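Local coordinates for protein pectate lyase II (PDB 2QX3) that probably cleaves pectate by beta-elimination, as a secreted polysaccharide lyase of family 1 that takes part in carbohydrate breakdown, at residues G87-G92 with D112-S117; I238-S243 with K296-S301. One frame throughout, in Å; residues are numbered along the deposited sequence. Where two conformers were deposited one is given.

Overall arrangement
The two contacts lie on opposite sides of the chain's centre, their own centres about 28 Å apart and their nearest atoms about 19 Å apart, and they share no strand. Contact 1 is buried and made by backbone: strand 87-91 pairs in parallel with the start of strand 116-119, and three hydrogen bonds join neighbouring coils of the parallel beta-helix. Contact 2 sits at the surface and has no hydrogen bond between its segments; there a loop that follows strand 287-288 packs Phe298, Pro299 and the aliphatic part of Lys296 against outward-facing side chains of strand 238-242. Backbone hydrogen bonding thus joins coils of the solenoid in the first case, whereas side-chain packing covers it in the second.

Contact 1. Residues G87-G92 with D112-S117; sequences GIRVVG and DADSIS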
ATOM      1  N   GLY A  87       0.222   1.257  13.838  1.00 16.48           N
ATOM      2  CA  GLY A  87      -0.014   0.597  12.561  1.00 16.83           C
ATOM      3  C   GLY A  87      -0.991  -0.553  12.716  1.00 16.85           C
ATOM      4  O   GLY A  87      -1.461  -0.834  13.820  1.00 16.83           O
ATOM      5  N   ILE A  88      -1.297  -1.212  11.602  1.00 16.61           N
ATOM      6  CA  ILE A  88      -2.317  -2.249  11.543  1.00 16.67           C
ATOM      7  C   ILE A  88      -1.760  -3.429  10.741  1.00 17.08           C
ATOM      8  O   ILE A  88      -1.215  -3.236   9.642  1.00 17.36           O
ATOM      9  CB  ILE A  88      -3.620  -1.718  10.866  1.00 16.83           C
ATOM     10  CG1 ILE A  88      -4.230  -0.550  11.651  1.00 16.60           C
ATOM     11  CG2 ILE A  88      -4.646  -2.836  10.691  1.00 16.68           C
ATOM     12  CD1 ILE A  88      -5.152   0.319  10.821  1.00 19.20           C
ATOM     13  N   ARG A  89      -1.867  -4.630  11.301  1.00 16.70           N
ATOM     14  CA  ARG A  89      -1.534  -5.865  10.586  1.00 17.75           C
ATOM     15  C   ARG A  89      -2.788  -6.710  10.437  1.00 17.09           C
ATOM     16  O   ARG A  89      -3.582  -6.809  11.380  1.00 17.06           O
ATOM     17  CB  ARG A  89      -0.512  -6.706  11.361  1.00 17.58           C
ATOM     18  CG  ARG A  89       0.931  -6.272  11.283  1.00 19.82           C
ATOM     19  CD  ARG A  89       1.792  -7.128  12.248  1.00 20.04           C
ATOM     20  NE  ARG A  89       2.102  -8.465  11.725  1.00 23.95           N
ATOM     21  CZ  ARG A  89       2.534  -9.493  12.463  1.00 25.80           C
ATOM     22  NH1 ARG A  89       2.804 -10.654  11.886  1.00 27.41           N
ATOM     23  NH2 ARG A  89       2.682  -9.376  13.779  1.00 27.35           N
ATOM     24  N   VAL A  90      -2.972  -7.286   9.253  1.00 16.34           N
ATOM     25  CA  VAL A  90      -3.951  -8.346   9.055  1.00 16.21           C
ATOM     26  C   VAL A  90      -3.257  -9.646   8.669  1.00 16.59           C
ATOM     27  O   VAL A  90      -2.607  -9.733   7.627  1.00 15.96           O
ATOM     28  CB  VAL A  90      -4.969  -7.975   7.960  1.00 16.01           C
ATOM     29  CG1 VAL A  90      -5.959  -9.110   7.749  1.00 15.71           C
ATOM     30  CG2 VAL A  90      -5.693  -6.688   8.323  1.00 15.73           C
ATOM     31  N   VAL A  91      -3.402 -10.655   9.520  1.00 16.37           N
ATOM     32  CA  VAL A  91      -2.548 -11.826   9.408  0.50 16.89           C
ATOM     33  C   VAL A  91      -3.301 -13.167   9.433  1.00 17.10           C
ATOM     34  O   VAL A  91      -4.296 -13.367  10.167  1.00 16.76           O
ATOM     35  CB  VAL A  91      -1.331 -11.744  10.405  0.50 16.97           C
ATOM     36  CG1 VAL A  91      -1.789 -11.807  11.845  0.50 16.97           C
ATOM     37  CG2 VAL A  91      -0.268 -12.808  10.109  0.50 17.02           C
ATOM     38  N   GLY A  92      -2.832 -14.063   8.561  1.00 17.20           N
ATOM     39  CA  GLY A  92      -3.315 -15.442   8.467  1.00 17.90           C
ATOM     40  C   GLY A  92      -4.688 -15.631   7.844  1.00 18.80           C
ATOM     41  O   GLY A  92      -5.019 -15.018   6.829  1.00 18.48           O
ATOM     42  N   ASP A 112      10.538  -2.665  12.259  1.00 20.11           N
ATOM     43  CA  ASP A 112       9.269  -3.200  12.753  1.00 21.26           C
ATOM     44  C   ASP A 112       8.105  -2.214  12.669  1.00 21.55           C
ATOM     45  O   ASP A 112       6.988  -2.545  13.067  1.00 22.31           O
ATOM     46  CB  ASP A 112       9.430  -3.703  14.195  1.00 21.24           C
ATOM     47  CG  ASP A 112      10.415  -4.843  14.300  1.00 22.10           C
ATOM     48  OD1 ASP A 112      10.408  -5.725  13.410  1.00 23.51           O
ATOM     49  OD2 ASP A 112      11.208  -4.858  15.262  1.00 22.16           O
ATOM     50  N   ALA A 113       8.365  -1.011  12.160  1.00 21.81           N
ATOM     51  CA  ALA A 113       7.343   0.028  12.063  1.00 22.12           C
ATOM     52  C   ALA A 113       6.413  -0.157  10.864  1.00 21.98           C
ATOM     53  O   ALA A 113       6.433   0.652   9.932  1.00 22.25           O
ATOM     54  CB  ALA A 113       7.992   1.420  12.029  1.00 21.83           C
ATOM     55  N   ASP A 114       5.596  -1.208  10.903  0.50 21.96           N
ATOM     56  CA  ASP A 114       4.599  -1.461   9.857  0.50 21.65           C
ATOM     57  C   ASP A 114       3.434  -0.484   9.932  0.50 21.02           C
ATOM     58  O   ASP A 114       2.895  -0.245  11.012  0.50 21.03           O
ATOM     59  CB  ASP A 114       4.065  -2.886   9.983  0.50 21.81           C
ATOM     60  CG  ASP A 114       5.074  -3.932   9.551  0.50 22.27           C
ATOM     61  OD1 ASP A 114       6.257  -3.584   9.317  0.50 23.42           O
ATOM     62  OD2 ASP A 114       4.670  -5.109   9.437  0.50 22.16           O
ATOM     63  N   SER A 115       3.043   0.077   8.788  1.00 20.73           N
ATOM     64  CA  SER A 115       1.880   0.980   8.750  1.00 19.78           C
ATOM     65  C   SER A 115       0.593   0.194   8.520  1.00 18.69           C
ATOM     66  O   SER A 115      -0.286   0.153   9.372  1.00 18.02           O
ATOM     67  CB  SER A 115       2.034   2.059   7.666  1.00 19.89           C
ATOM     68  OG  SER A 115       3.094   2.970   7.946  1.00 21.56           O
ATOM     69  N   ILE A 116       0.473  -0.387   7.334  1.00 17.97           N
ATOM     70  CA  ILE A 116      -0.640  -1.274   7.006  1.00 17.31           C
ATOM     71  C   ILE A 116      -0.005  -2.485   6.349  1.00 17.63           C
ATOM     72  O   ILE A 116       0.522  -2.383   5.234  1.00 17.66           O
ATOM     73  CB  ILE A 116      -1.674  -0.616   6.060  1.00 16.91           C
ATOM     74  CG1 ILE A 116      -2.256   0.655   6.695  1.00 16.77           C
ATOM     75  CG2 ILE A 116      -2.777  -1.622   5.688  1.00 16.72           C
ATOM     76  CD1 ILE A 116      -3.178   1.473   5.807  1.00 16.67           C
ATOM     77  N   SER A 117      -0.037  -3.617   7.046  1.00 17.08           N
ATOM     78  CA  SER A 117       0.656  -4.810   6.579  1.00 17.94           C
ATOM     79  C   SER A 117      -0.240  -6.045   6.532  1.00 17.93           C
ATOM     80  O   SER A 117      -0.837  -6.430   7.545  1.00 17.75           O
ATOM     81  CB  SER A 117       1.878  -5.075   7.462  1.00 18.20           C
ATOM     82  OG  SER A 117       2.414  -6.364   7.202  1.00 20.81           O
TER
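Gly87 lies against the turn into the second strand, its CA 3.4 Å from Asp114 O in a nearly straight C-H...O contact. Ser115 O also comes close, 3.2 Å from the same Gly87 CA. At Ile88 the regular pairing begins. Its N donates to Ser115 O over 2.8 Å, reaching that oxygen from a position tilted 34° out of the carbonyl plane. The carbonyl oxygen of Ile88 receives Ser117 N in a straighter bond of 2.9 Å, N-H...O 163°, and the same oxygen is touched by the CA of Ile116. The Ile88 side chain goes to the same face of the sheet as Ile116, and both pack on Ile99 of strand 97-105 in the interior. This is the parallel pairing of successive coils in the right-handed beta-helix of pectate lyases, with strands 65-69, 87-91, 116-119 and 155-158 lying side by side in one parallel sheet, in that order, one from each successive coil. Arg89 turns to the other face, together with Ser117. CG of Arg89, anti to the carbonyl carbon (chi1 -78°), lies 4.1 Å from Ser117 CB, which sets the start of the arginine chain against the serine. Beyond it, a bend at chi3 takes the guanidinium to a salt bridge through NH1 with Glu119 OE1. Ser117 OG bonds to the other carboxylate oxygen of Glu119, which therefore links the two side chains and would help to fix the arginine's position. At Val90 the pairing continues as its N donates to Ser117 O over 2.9 Å.

Contact 2. Residues I238-S243 with K296-S301; sequences IAKIES and KVFPES
With CG1 anti to its carbonyl carbon (chi1 -58°) and the chain beyond it roughly extended, Ile238 sends CD1 to the loop 296-301, while Phe298, its CG anti to the backbone N (chi1 -166°), brings its ring against Ile238 and Lys240. CD1 of Ile238 reaches toward the Pro299 ring, 3.8 Å from its CG. The same methyl lies 3.9 Å from CD of Lys296, whose extended chain crosses the isoleucine at about a right angle. Lys296 also makes a cation-pi contact with Tyr263, which adds to its apolar contact with Ile238. CG2 of Ile238 reaches Phe298 CD1 at 4.2 Å, and the carbonyl oxygen of Ile238 stands at the edge of the phenylalanine ring, near its plane. Two residues on, Lys240 brings CB obliquely to within 3.7 Å of Phe298 CD1; the rest of its chain then leads away from the loop. Pro299 CD lies 3.7 Å above one face of the Phe298 ring, toward its rim. Nothing hydrogen-bonds across the contact, but Phe298 N is held by Asp265 OD2 of strand 263-267, which pairs in parallel with 238-242 as part of the next coil. The whole is plain packing on the outside of a parallel beta-helix: the loop between strand 287-288 and helix 314-321 lies against a solenoid strand through outward-facing side chains.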
ATOM      1  N   ILE A 238       3.423  -9.806 -13.388  1.00 24.65           N
ATOM      2  CA  ILE A 238       2.988  -8.967 -14.503  1.00 24.31           C
ATOM      3  C   ILE A 238       2.080  -7.862 -13.975  1.00 24.19           C
ATOM      4  O   ILE A 238       1.114  -8.139 -13.247  1.00 24.66           O
ATOM      5  CB  ILE A 238       2.264  -9.800 -15.609  1.00 24.60           C
ATOM      6  CG1 ILE A 238       3.196 -10.897 -16.139  1.00 25.07           C
ATOM      7  CG2 ILE A 238       1.771  -8.898 -16.764  1.00 24.00           C
ATOM      8  CD1 ILE A 238       2.462 -12.088 -16.762  1.00 26.24           C
ATOM      9  N   ALA A 239       2.399  -6.620 -14.337  1.00 23.57           N
ATOM     10  CA  ALA A 239       1.567  -5.458 -14.004  1.00 23.10           C
ATOM     11  C   ALA A 239       0.927  -4.825 -15.242  1.00 23.09           C
ATOM     12  O   ALA A 239       1.604  -4.544 -16.244  1.00 22.79           O
ATOM     13  CB  ALA A 239       2.378  -4.416 -13.249  1.00 23.06           C
ATOM     14  N   LYS A 240      -0.381  -4.611 -15.161  1.00 22.65           N
ATOM     15  CA  LYS A 240      -1.097  -3.820 -16.139  1.00 22.66           C
ATOM     16  C   LYS A 240      -1.097  -2.367 -15.659  1.00 22.54           C
ATOM     17  O   LYS A 240      -1.789  -2.011 -14.701  1.00 22.64           O
ATOM     18  CB  LYS A 240      -2.518  -4.358 -16.345  1.00 22.60           C
ATOM     19  CG  LYS A 240      -3.293  -3.606 -17.410  1.00 23.20           C
ATOM     20  CD  LYS A 240      -4.701  -4.154 -17.560  1.00 25.49           C
ATOM     21  CE  LYS A 240      -5.526  -3.293 -18.507  1.00 26.15           C
ATOM     22  NZ  LYS A 240      -4.915  -3.205 -19.864  1.00 28.21           N
ATOM     23  N   ILE A 241      -0.301  -1.543 -16.333  1.00 22.32           N
ATOM     24  CA  ILE A 241      -0.032  -0.175 -15.913  1.00 22.35           C
ATOM     25  C   ILE A 241      -0.765   0.788 -16.855  1.00 22.71           C
ATOM     26  O   ILE A 241      -0.341   1.019 -17.992  1.00 23.11           O
ATOM     27  CB  ILE A 241       1.498   0.101 -15.876  1.00 22.31           C
ATOM     28  CG1 ILE A 241       2.209  -0.979 -15.044  1.00 22.33           C
ATOM     29  CG2 ILE A 241       1.785   1.492 -15.342  1.00 21.09           C
ATOM     30  CD1 ILE A 241       3.722  -0.847 -14.965  1.00 22.39           C
ATOM     31  N   GLU A 242      -1.864   1.350 -16.362  1.00 22.77           N
ATOM     32  CA  GLU A 242      -2.837   2.041 -17.206  1.00 22.92           C
ATOM     33  C   GLU A 242      -3.162   3.442 -16.701  1.00 23.06           C
ATOM     34  O   GLU A 242      -3.452   3.619 -15.526  1.00 23.41           O
ATOM     35  CB  GLU A 242      -4.114   1.196 -17.290  1.00 22.64           C
ATOM     36  CG  GLU A 242      -5.204   1.776 -18.169  1.00 22.75           C
ATOM     37  CD  GLU A 242      -6.431   0.881 -18.278  1.00 23.77           C
ATOM     38  OE1 GLU A 242      -7.302   1.201 -19.108  1.00 25.93           O
ATOM     39  OE2 GLU A 242      -6.533  -0.134 -17.550  1.00 23.61           O
ATOM     40  N   SER A 243      -3.101   4.434 -17.591  1.00 22.92           N
ATOM     41  CA  SER A 243      -3.556   5.803 -17.302  1.00 22.90           C
ATOM     42  C   SER A 243      -3.119   6.406 -15.962  1.00 22.92           C
ATOM     43  O   SER A 243      -3.905   7.102 -15.295  1.00 22.71           O
ATOM     44  CB  SER A 243      -5.083   5.909 -17.428  1.00 22.92           C
ATOM     45  OG  SER A 243      -5.514   5.484 -18.703  1.00 23.57           O
ATOM     46  N   LYS A 296       4.979  -7.610 -21.781  1.00 33.70           N
ATOM     47  CA  LYS A 296       4.036  -8.728 -21.829  1.00 34.04           C
ATOM     48  C   LYS A 296       2.603  -8.231 -21.859  1.00 34.06           C
ATOM     49  O   LYS A 296       2.282  -7.175 -21.305  1.00 34.23           O
ATOM     50  CB  LYS A 296       4.210  -9.668 -20.636  1.00 34.09           C
ATOM     51  CG  LYS A 296       5.072 -10.877 -20.908  1.00 34.77           C
ATOM     52  CD  LYS A 296       4.986 -11.877 -19.773  1.00 35.62           C
ATOM     53  CE  LYS A 296       6.077 -12.916 -19.896  1.00 36.15           C
ATOM     54  NZ  LYS A 296       6.033 -13.903 -18.775  1.00 36.35           N
ATOM     55  N   VAL A 297       1.740  -9.001 -22.508  1.00 33.86           N
ATOM     56  CA  VAL A 297       0.311  -8.742 -22.455  1.00 33.70           C
ATOM     57  C   VAL A 297      -0.248  -9.333 -21.151  1.00 33.25           C
ATOM     58  O   VAL A 297       0.118 -10.443 -20.757  1.00 33.26           O
ATOM     59  CB  VAL A 297      -0.418  -9.275 -23.730  1.00 33.83           C
ATOM     60  CG1 VAL A 297      -0.228 -10.778 -23.896  1.00 34.17           C
ATOM     61  CG2 VAL A 297      -1.896  -8.905 -23.719  1.00 34.03           C
ATOM     62  N   PHE A 298      -1.100  -8.572 -20.468  1.00 32.90           N
ATOM     63  CA  PHE A 298      -1.751  -9.058 -19.249  1.00 32.63           C
ATOM     64  C   PHE A 298      -2.486 -10.366 -19.567  1.00 32.58           C
ATOM     65  O   PHE A 298      -3.383 -10.379 -20.403  1.00 32.73           O
ATOM     66  CB  PHE A 298      -2.704  -8.004 -18.673  1.00 32.14           C
ATOM     67  CG  PHE A 298      -3.142  -8.290 -17.261  1.00 32.00           C
ATOM     68  CD1 PHE A 298      -2.302  -8.006 -16.182  1.00 31.22           C
ATOM     69  CD2 PHE A 298      -4.393  -8.844 -17.007  1.00 30.89           C
ATOM     70  CE1 PHE A 298      -2.704  -8.275 -14.873  1.00 29.85           C
ATOM     71  CE2 PHE A 298      -4.801  -9.116 -15.696  1.00 30.39           C
ATOM     72  CZ  PHE A 298      -3.952  -8.834 -14.631  1.00 30.00           C
ATOM     73  N   PRO A 299      -2.098 -11.467 -18.901  1.00 32.81           N
ATOM     74  CA  PRO A 299      -2.388 -12.823 -19.390  1.00 32.90           C
ATOM     75  C   PRO A 299      -3.803 -13.361 -19.138  1.00 33.01           C
ATOM     76  O   PRO A 299      -4.086 -14.514 -19.485  1.00 33.39           O
ATOM     77  CB  PRO A 299      -1.357 -13.676 -18.653  1.00 32.73           C
ATOM     78  CG  PRO A 299      -1.159 -12.975 -17.367  1.00 32.63           C
ATOM     79  CD  PRO A 299      -1.357 -11.498 -17.622  1.00 32.79           C
ATOM     80  N   GLU A 300      -4.681 -12.549 -18.554  1.00 32.87           N
ATOM     81  CA  GLU A 300      -6.064 -12.980 -18.306  1.00 32.62           C
ATOM     82  C   GLU A 300      -7.031 -11.817 -18.100  1.00 32.06           C
ATOM     83  O   GLU A 300      -6.624 -10.657 -17.976  1.00 31.96           O
ATOM     84  CB  GLU A 300      -6.134 -13.949 -17.116  1.00 32.68           C
ATOM     85  CG  GLU A 300      -5.891 -13.313 -15.747  1.00 33.04           C
ATOM     86  CD  GLU A 300      -5.809 -14.342 -14.631  1.00 33.04           C
ATOM     87  OE1 GLU A 300      -6.322 -14.070 -13.526  1.00 33.24           O
ATOM     88  OE2 GLU A 300      -5.229 -15.426 -14.855  1.00 33.67           O
ATOM     89  N   SER A 301      -8.319 -12.134 -18.072  1.00 31.13           N
ATOM     90  CA  SER A 301      -9.320 -11.133 -17.780  1.00 30.52           C
ATOM     91  C   SER A 301      -9.166 -10.663 -16.336  1.00 29.80           C
ATOM     92  O   SER A 301      -8.869 -11.457 -15.434  1.00 29.40           O
ATOM     93  CB  SER A 301     -10.725 -11.683 -18.004  1.00 30.77           C
ATOM     94  OG  SER A 301     -11.689 -10.678 -17.741  1.00 31.28           O
TER